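Local coordinates for protein flavin prenyltransferase PAD1, mitochondrial (Aspergillus niger, PDB 6QLG) that probably makes the prenylated FMN cofactor for ferulic acid decarboxylase by joining a dimethylallyl group to N5 and C6 of the flavin, without a metal, at residues L60-M74 with P90-I103. Numbering follows the deposited sequence.
Sequences LIALRRLNVETHLVM and PSNVRALADYVHNI
His71 and His101 meet rim to rim: ND1 of His71 lies 2.9 Å from NE2 of His101 in a nearly straight hydrogen bond, and the two rings are almost coplanar. At the far rim of the His71 ring, NE2 donates to the anti lone pair of Glu69 OE2 at 2.7 Å, an oxygen that also forms a salt bridge with Arg42. Tyr99 runs alongside His71 and points the same way; its CD1 sits over one imidazole face, 3.5 Å from His71 CE1. The ring planes are near parallel, but the rings are slid apart and barely overlap, while Phe115 adds an edge-to-face contact.

Parallel backbone hydrogen bonds, Leu72 N to Tyr99 O (2.7 Å) and His101 N to Leu72 O, join strand 69-74 to the short strand 99-100, the outermost of this chain's Rossmann-like sheet on that side. On the other face, Leu72 CB packs 3.6 Å from Ala97 CB, and Met74, bent at its last torsion (chi3 -58°), brings CE against Arg94 CG.

Asp98 ties helix 53-65, through Arg64, to strand 69-74, through Thr70. Its OD2 accepts a hydrogen bond from Thr70 N through the anti lone pair, and OD1 forms a salt bridge with Arg64 NH1 at 3.0 Å, met from above the carboxylate plane. Arg64 NH2 also hydrogen-bonds to Ala95 O, and Leu96 O lies over the guanidinium centre, 3.2 Å from CZ, without a hydrogen bond. Thr70 OG1, turned between backbone N and carbonyl carbon (chi1 55°), accepts Asp98 N and meets a water shared with Leu60 O and Leu96 O.

Bonds at both ring nitrogens fix the rotation of His71; with NE2 the donor to Glu69, ND1 would probably be left as the acceptor for His101 NE2 if the ring is neutral.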
loop_
_atom_site.group_PDB
_atom_site.type_symbol
_atom_site.label_atom_id
_atom_site.label_comp_id
_atom_site.label_asym_id
_atom_site.label_seq_id
_atom_site.Cartn_x
_atom_site.Cartn_y
_atom_site.Cartn_z
ATOM N N LEU B 60 -28.669 23.979 -14.670
ATOM C CA LEU B 60 -29.332 23.903 -15.968
ATOM C C LEU B 60 -29.671 25.293 -16.496
ATOM O O LEU B 60 -29.512 25.567 -17.691
ATOM C CB LEU B 60 -30.595 23.048 -15.862
ATOM C CG LEU B 60 -30.414 21.533 -15.758
ATOM C CD1 LEU B 60 -31.723 20.866 -15.363
ATOM C CD2 LEU B 60 -29.895 20.963 -17.066
ATOM N N ILE B 61 -30.137 26.182 -15.618
ATOM C CA ILE B 61 -30.474 27.540 -16.035
ATOM C C ILE B 61 -29.221 28.295 -16.459
ATOM O O ILE B 61 -29.221 29.005 -17.473
ATOM C CB ILE B 61 -31.222 28.270 -14.903
ATOM C CG1 ILE B 61 -32.586 27.620 -14.659
ATOM C CG2 ILE B 61 -31.380 29.752 -15.223
ATOM C CD1 ILE B 61 -33.250 28.063 -13.372
ATOM N N ALA B 62 -28.131 28.145 -15.701
ATOM C CA ALA B 62 -26.902 28.867 -16.015
ATOM C C ALA B 62 -26.284 28.378 -17.320
ATOM O O ALA B 62 -25.755 29.179 -18.100
ATOM C CB ALA B 62 -25.905 28.730 -14.863
ATOM N N LEU B 63 -26.335 27.068 -17.573
ATOM C CA LEU B 63 -25.758 26.537 -18.805
ATOM C C LEU B 63 -26.584 26.941 -20.021
ATOM O O LEU B 63 -26.028 27.199 -21.096
ATOM C CB LEU B 63 -25.638 25.016 -18.721
ATOM C CG LEU B 63 -24.561 24.447 -17.795
ATOM C CD1 LEU B 63 -24.697 22.935 -17.700
ATOM C CD2 LEU B 63 -23.173 24.835 -18.278
ATOM N N ARG B 64 -27.911 26.982 -19.877
ATOM C CA ARG B 64 -28.753 27.484 -20.959
ATOM C C ARG B 64 -28.394 28.926 -21.296
ATOM O O ARG B 64 -28.283 29.295 -22.470
ATOM C CB ARG B 64 -30.227 27.368 -20.568
ATOM C CG ARG B 64 -31.179 28.170 -21.445
ATOM C CD ARG B 64 -32.531 27.486 -21.550
ATOM N NE ARG B 64 -32.430 26.211 -22.253
ATOM C CZ ARG B 64 -33.431 25.346 -22.381
ATOM N NH1 ARG B 64 -33.243 24.210 -23.040
ATOM N NH2 ARG B 64 -34.618 25.613 -21.851
ATOM N N ARG B 65 -28.192 29.751 -20.265
ATOM C CA ARG B 65 -27.768 31.132 -20.470
ATOM C C ARG B 65 -26.456 31.213 -21.242
ATOM O O ARG B 65 -26.231 32.176 -21.983
ATOM C CB ARG B 65 -27.630 31.829 -19.116
ATOM C CG ARG B 65 -27.937 33.314 -19.114
ATOM C CD ARG B 65 -28.496 33.739 -17.761
ATOM N NE ARG B 65 -29.878 33.301 -17.581
ATOM C CZ ARG B 65 -30.552 33.387 -16.437
ATOM N NH1 ARG B 65 -29.970 33.888 -15.356
ATOM N NH2 ARG B 65 -31.809 32.965 -16.373
ATOM N N LEU B 66 -25.586 30.216 -21.087
ATOM C CA LEU B 66 -24.275 30.203 -21.722
ATOM C C LEU B 66 -24.269 29.485 -23.068
ATOM O O LEU B 66 -23.189 29.202 -23.595
ATOM C CB LEU B 66 -23.246 29.559 -20.788
ATOM C CG LEU B 66 -22.849 30.393 -19.568
ATOM C CD1 LEU B 66 -22.365 29.503 -18.434
ATOM C CD2 LEU B 66 -21.787 31.414 -19.945
ATOM N N ASN B 67 -25.445 29.184 -23.625
ATOM C CA ASN B 67 -25.564 28.521 -24.926
ATOM C C ASN B 67 -24.865 27.162 -24.936
ATOM O O ASN B 67 -24.232 26.774 -25.921
ATOM C CB ASN B 67 -25.037 29.410 -26.055
ATOM C CG ASN B 67 -25.628 29.049 -27.403
ATOM O OD1 ASN B 67 -26.800 28.684 -27.502
ATOM N ND2 ASN B 67 -24.816 29.141 -28.449
ATOM N N VAL B 68 -24.982 26.428 -23.834
ATOM C CA VAL B 68 -24.469 25.068 -23.733
ATOM C C VAL B 68 -25.626 24.102 -23.947
ATOM O O VAL B 68 -26.689 24.251 -23.332
ATOM C CB VAL B 68 -23.790 24.825 -22.374
ATOM C CG1 VAL B 68 -23.573 23.337 -22.142
ATOM C CG2 VAL B 68 -22.469 25.578 -22.301
ATOM N N GLU B 69 -25.430 23.123 -24.827
ATOM C CA GLU B 69 -26.434 22.089 -25.060
ATOM C C GLU B 69 -26.398 21.104 -23.897
ATOM O O GLU B 69 -25.410 20.387 -23.712
ATOM C CB GLU B 69 -26.180 21.387 -26.391
ATOM C CG GLU B 69 -27.139 20.242 -26.678
ATOM C CD GLU B 69 -26.776 19.481 -27.937
ATOM O OE1 GLU B 69 -26.561 20.128 -28.983
ATOM O OE2 GLU B 69 -26.700 18.236 -27.881
ATOM N N THR B 70 -27.470 21.064 -23.111
ATOM C CA THR B 70 -27.513 20.261 -21.897
ATOM C C THR B 70 -28.287 18.968 -22.126
ATOM O O THR B 70 -29.327 18.959 -22.791
ATOM C CB THR B 70 -28.148 21.042 -20.743
ATOM O OG1 THR B 70 -29.444 21.509 -21.137
ATOM C CG2 THR B 70 -27.277 22.230 -20.360
ATOM N N HIS B 71 -27.769 17.880 -21.562
ATOM C CA HIS B 71 -28.413 16.571 -21.595
ATOM C C HIS B 71 -28.684 16.155 -20.156
ATOM O O HIS B 71 -27.748 15.862 -19.404
ATOM C CB HIS B 71 -27.538 15.548 -22.318
ATOM C CG HIS B 71 -27.423 15.789 -23.791
ATOM N ND1 HIS B 71 -28.024 14.975 -24.728
ATOM C CD2 HIS B 71 -26.784 16.757 -24.488
ATOM C CE1 HIS B 71 -27.755 15.429 -25.939
ATOM N NE2 HIS B 71 -27.005 16.510 -25.822
ATOM N N LEU B 72 -29.956 16.135 -19.771
ATOM C CA LEU B 72 -30.352 15.930 -18.385
ATOM C C LEU B 72 -30.723 14.474 -18.141
ATOM O O LEU B 72 -31.441 13.865 -18.941
ATOM C CB LEU B 72 -31.529 16.834 -18.018
ATOM C CG LEU B 72 -32.216 16.548 -16.679
ATOM C CD1 LEU B 72 -31.323 16.955 -15.516
ATOM C CD2 LEU B 72 -33.562 17.254 -16.596
ATOM N N VAL B 73 -30.223 13.921 -17.037
ATOM C CA VAL B 73 -30.674 12.641 -16.504
ATOM C C VAL B 73 -30.987 12.846 -15.028
ATOM O O VAL B 73 -30.187 13.443 -14.299
ATOM C CB VAL B 73 -29.627 11.526 -16.684
ATOM C CG1 VAL B 73 -30.212 10.184 -16.269
ATOM C CG2 VAL B 73 -29.134 11.472 -18.121
ATOM N N MET B 74 -32.150 12.368 -14.595
ATOM C CA MET B 74 -32.579 12.477 -13.208
ATOM C C MET B 74 -32.831 11.085 -12.655
ATOM O O MET B 74 -33.491 10.266 -13.305
ATOM C CB MET B 74 -33.852 13.323 -13.078
ATOM C CG MET B 74 -33.712 14.771 -13.513
ATOM S SD MET B 74 -35.250 15.690 -13.255
ATOM C CE MET B 74 -36.378 14.728 -14.254
ATOM N N PRO B 90 -40.693 17.782 -11.610
ATOM C CA PRO B 90 -39.705 17.237 -12.557
ATOM C C PRO B 90 -39.963 17.607 -14.010
ATOM O O PRO B 90 -39.002 17.788 -14.771
ATOM C CB PRO B 90 -39.809 15.726 -12.324
ATOM C CG PRO B 90 -40.167 15.616 -10.880
ATOM C CD PRO B 90 -41.056 16.802 -10.570
ATOM N N SER B 91 -41.228 17.741 -14.423
ATOM C CA SER B 91 -41.504 18.188 -15.785
ATOM C C SER B 91 -41.015 19.613 -16.014
ATOM O O SER B 91 -40.567 19.943 -17.117
ATOM C CB SER B 91 -43.000 18.082 -16.088
ATOM O OG SER B 91 -43.765 18.808 -15.143
ATOM N N ASN B 92 -41.089 20.467 -14.988
ATOM C CA ASN B 92 -40.536 21.814 -15.107
ATOM C C ASN B 92 -39.023 21.774 -15.276
ATOM O O ASN B 92 -38.454 22.557 -16.044
ATOM C CB ASN B 92 -40.902 22.651 -13.880
ATOM C CG ASN B 92 -42.395 22.795 -13.692
ATOM O OD1 ASN B 92 -42.911 22.618 -12.589
ATOM N ND2 ASN B 92 -43.098 23.124 -14.769
ATOM N N VAL B 93 -38.354 20.872 -14.555
ATOM C CA VAL B 93 -36.901 20.768 -14.655
ATOM C C VAL B 93 -36.498 20.236 -16.023
ATOM O O VAL B 93 -35.519 20.699 -16.619
ATOM C CB VAL B 93 -36.352 19.886 -13.517
ATOM C CG1 VAL B 93 -34.829 19.818 -13.576
ATOM C CG2 VAL B 93 -36.824 20.411 -12.166
ATOM N N ARG B 94 -37.247 19.261 -16.545
ATOM C CA ARG B 94 -36.931 18.712 -17.860
ATOM C C ARG B 94 -37.045 19.766 -18.951
ATOM O O ARG B 94 -36.307 19.714 -19.942
ATOM C CB ARG B 94 -37.847 17.526 -18.168
ATOM C CG ARG B 94 -37.544 16.291 -17.337
ATOM C CD ARG B 94 -38.275 15.068 -17.863
ATOM N NE ARG B 94 -39.687 15.102 -17.513
ATOM C CZ ARG B 94 -40.225 14.419 -16.509
ATOM N NH1 ARG B 94 -39.466 13.640 -15.750
ATOM N NH2 ARG B 94 -41.523 14.517 -16.265
ATOM N N ALA B 95 -37.952 20.733 -18.787
ATOM C CA ALA B 95 -38.082 21.803 -19.767
ATOM C C ALA B 95 -36.879 22.737 -19.764
ATOM O O ALA B 95 -36.668 23.455 -20.747
ATOM C CB ALA B 95 -39.365 22.600 -19.514
ATOM N N LEU B 96 -36.086 22.741 -18.689
ATOM C CA LEU B 96 -34.881 23.557 -18.636
ATOM C C LEU B 96 -33.740 22.985 -19.464
ATOM O O LEU B 96 -32.751 23.689 -19.693
ATOM C CB LEU B 96 -34.407 23.722 -17.189
ATOM C CG LEU B 96 -35.353 24.364 -16.173
ATOM C CD1 LEU B 96 -34.751 24.282 -14.776
ATOM C CD2 LEU B 96 -35.654 25.807 -16.548
ATOM N N ALA B 97 -33.846 21.738 -19.910
ATOM C CA ALA B 97 -32.770 21.069 -20.622
ATOM C C ALA B 97 -33.107 20.934 -22.099
ATOM O O ALA B 97 -34.278 20.882 -22.486
ATOM C CB ALA B 97 -32.496 19.684 -20.029
ATOM N N ASP B 98 -32.059 20.874 -22.923
ATOM C CA ASP B 98 -32.259 20.654 -24.350
ATOM C C ASP B 98 -32.674 19.216 -24.631
ATOM O O ASP B 98 -33.506 18.963 -25.509
ATOM C CB ASP B 98 -30.984 21.006 -25.115
ATOM C CG ASP B 98 -30.599 22.462 -24.958
ATOM O OD1 ASP B 98 -31.438 23.335 -25.255
ATOM O OD2 ASP B 98 -29.464 22.735 -24.522
ATOM N N TYR B 99 -32.111 18.262 -23.890
ATOM C CA TYR B 99 -32.413 16.851 -24.075
ATOM C C TYR B 99 -32.498 16.172 -22.717
ATOM O O TYR B 99 -31.775 16.528 -21.782
ATOM C CB TYR B 99 -31.359 16.161 -24.950
ATOM C CG TYR B 99 -31.282 16.729 -26.347
ATOM C CD1 TYR B 99 -30.321 17.674 -26.680
ATOM C CD2 TYR B 99 -32.180 16.331 -27.329
ATOM C CE1 TYR B 99 -30.252 18.203 -27.958
ATOM C CE2 TYR B 99 -32.119 16.853 -28.607
ATOM C CZ TYR B 99 -31.155 17.788 -28.917
ATOM O OH TYR B 99 -31.089 18.311 -30.188
ATOM N N VAL B 100 -33.399 15.198 -22.618
ATOM C CA VAL B 100 -33.622 14.436 -21.394
ATOM C C VAL B 100 -33.583 12.957 -21.744
ATOM O O VAL B 100 -34.209 12.531 -22.721
ATOM C CB VAL B 100 -34.962 14.796 -20.725
ATOM C CG1 VAL B 100 -35.123 14.032 -19.417
ATOM C CG2 VAL B 100 -35.058 16.293 -20.486
ATOM N N HIS B 101 -32.851 12.178 -20.952
ATOM C CA HIS B 101 -32.709 10.749 -21.176
ATOM C C HIS B 101 -33.190 9.980 -19.954
ATOM O O HIS B 101 -32.993 10.416 -18.815
ATOM C CB HIS B 101 -31.257 10.386 -21.497
ATOM C CG HIS B 101 -30.649 11.230 -22.573
ATOM N ND1 HIS B 101 -30.864 10.995 -23.914
ATOM C CD2 HIS B 101 -29.839 12.312 -22.506
ATOM C CE1 HIS B 101 -30.209 11.893 -24.627
ATOM N NE2 HIS B 101 -29.580 12.705 -23.797
ATOM N N ASN B 102 -33.826 8.839 -20.204
ATOM C CA ASN B 102 -34.373 8.015 -19.134
ATOM C C ASN B 102 -33.245 7.359 -18.343
ATOM O O ASN B 102 -32.286 6.841 -18.923
ATOM C CB ASN B 102 -35.303 6.954 -19.728
ATOM C CG ASN B 102 -36.122 6.228 -18.680
ATOM O OD1 ASN B 102 -35.592 5.750 -17.677
ATOM N ND2 ASN B 102 -37.426 6.128 -18.917
ATOM N N ILE B 103 -33.370 7.376 -17.012
ATOM C CA ILE B 103 -32.342 6.811 -16.138
ATOM C C ILE B 103 -32.117 5.330 -16.425
ATOM O O ILE B 103 -31.009 4.812 -16.228
ATOM C CB ILE B 103 -32.724 7.053 -14.661
ATOM C CG1 ILE B 103 -31.634 6.534 -13.718
ATOM C CG2 ILE B 103 -34.062 6.402 -14.333
ATOM C CD1 ILE B 103 -30.420 7.416 -13.643
HETATM O O HOH W 1 -30.038 23.820 -19.665
HETATM O O HOH W 2 -29.742 24.782 -22.614
HETATM O O HOH W 3 -34.025 11.249 -16.545
HETATM O O HOH W 4 -35.494 9.127 -15.709
#